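Local coordinates for helicase-like protein (Bacteroides thetaiotaomicron, PDB 2FG1) that has a macrodomain fold and probably removes ADP-ribose from ADP-ribosylated thymidine in DNA by hydrolysis, at residues Val23-Ile27 / Phe38-Leu42. Numbering follows the deposited sequence.
Sequences VITHI and FVLAL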
# COMPACT_ATOMS: atom_id res chain seq x y z
N VAL A 23 4.29 6.38 -6.64
CA VAL A 23 3.12 6.01 -5.84
C VAL A 23 3.61 5.24 -4.62
O VAL A 23 4.25 4.18 -4.76
CB VAL A 23 2.11 5.15 -6.64
CG1 VAL A 23 0.91 4.79 -5.78
CG2 VAL A 23 1.64 5.89 -7.89
N ILE A 24 3.32 5.77 -3.43
CA ILE A 24 3.63 5.07 -2.18
C ILE A 24 2.41 4.23 -1.82
O ILE A 24 1.31 4.78 -1.63
CB ILE A 24 3.91 6.07 -1.05
CG1 ILE A 24 5.16 6.89 -1.36
CG2 ILE A 24 4.07 5.35 0.30
CD1 ILE A 24 5.26 8.18 -0.54
N THR A 25 2.58 2.91 -1.73
CA THR A 25 1.46 2.00 -1.47
C THR A 25 1.56 1.44 -0.07
O THR A 25 2.63 1.01 0.35
CB THR A 25 1.46 0.81 -2.44
OG1 THR A 25 2.69 0.09 -2.32
CG2 THR A 25 1.30 1.25 -3.88
N HIS A 26 0.44 1.40 0.66
CA HIS A 26 0.44 0.78 1.98
C HIS A 26 -0.94 0.18 2.27
O HIS A 26 -1.92 0.52 1.61
CB HIS A 26 0.88 1.79 3.04
CG HIS A 26 -0.14 2.84 3.29
ND1 HIS A 26 -0.76 2.98 4.52
CD2 HIS A 26 -0.71 3.75 2.47
CE1 HIS A 26 -1.66 3.95 4.44
NE2 HIS A 26 -1.65 4.43 3.21
N ILE A 27 -0.98 -0.73 3.23
CA ILE A 27 -2.19 -1.48 3.54
C ILE A 27 -2.94 -0.85 4.71
O ILE A 27 -2.40 -0.71 5.83
CB ILE A 27 -1.88 -2.96 3.86
CG1 ILE A 27 -1.30 -3.66 2.62
CG2 ILE A 27 -3.15 -3.68 4.31
CD1 ILE A 27 -0.76 -5.07 2.90
N PHE A 38 3.09 2.21 9.76
CA PHE A 38 3.48 3.07 8.64
C PHE A 38 2.62 4.33 8.52
O PHE A 38 3.12 5.39 8.13
CB PHE A 38 3.44 2.30 7.32
CG PHE A 38 3.95 3.09 6.15
CD1 PHE A 38 5.30 3.38 6.01
CD2 PHE A 38 3.07 3.54 5.17
CE1 PHE A 38 5.77 4.10 4.91
CE2 PHE A 38 3.53 4.26 4.08
CZ PHE A 38 4.88 4.54 3.95
N VAL A 39 1.34 4.23 8.87
CA VAL A 39 0.46 5.41 8.80
C VAL A 39 0.97 6.59 9.62
O VAL A 39 0.72 7.74 9.28
CB VAL A 39 -1.01 5.09 9.16
CG1 VAL A 39 -1.65 4.17 8.12
CG2 VAL A 39 -1.15 4.49 10.55
N LEU A 40 1.70 6.30 10.70
CA LEU A 40 2.26 7.36 11.52
C LEU A 40 3.38 8.09 10.78
O LEU A 40 3.51 9.30 10.89
CB LEU A 40 2.76 6.81 12.86
CG LEU A 40 1.68 6.13 13.71
CD1 LEU A 40 2.25 5.70 15.06
CD2 LEU A 40 0.46 7.04 13.93
N ALA A 41 4.18 7.34 10.02
CA ALA A 41 5.21 7.94 9.18
C ALA A 41 4.58 8.81 8.09
O ALA A 41 5.06 9.91 7.81
CB ALA A 41 6.12 6.86 8.57
N LEU A 42 3.51 8.33 7.48
CA LEU A 42 2.79 9.12 6.48
C LEU A 42 2.29 10.43 7.07
O LEU A 42 2.54 11.50 6.52
CB LEU A 42 1.60 8.35 5.90
CG LEU A 42 1.90 7.32 4.83
CD1 LEU A 42 0.65 6.52 4.57
CD2 LEU A 42 2.38 7.97 3.54
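This is helix-on-sheet packing in the macrodomain: residues 38-42 of helix 38-45 lie against strand 22-29, an inner strand of the mixed sheet, while helix 100-117 covers the other face through V23, T25 and I27. The axes of the short segments approach to 10.0 Å, their N-to-C directions 142° apart. Strand alternation sends I24 and H26 toward the helix; F38 and L42, one turn apart with a hydrogen bond from L42 N to F38 O (3.0 Å), point their CA-to-CB bonds back toward the strand. CD1 of L42 lies 3.5 Å from the centroid of the H26 ring, a CH-pi contact over its face, while V39 CG1 meets the ring edge, 3.7 Å from H26 CE1. F38 touches both strand residues, with CD2 3.5 Å from H26 CB and CZ 3.8 Å from I24 CG2; its ring sits oblique to the imidazole. H26 NE2 is hydrogen-bonded to N81 OD1. With that nitrogen satisfied by a side chain on neighbouring strand 77-85, the imidazole can be buried among apolar and aromatic side chains.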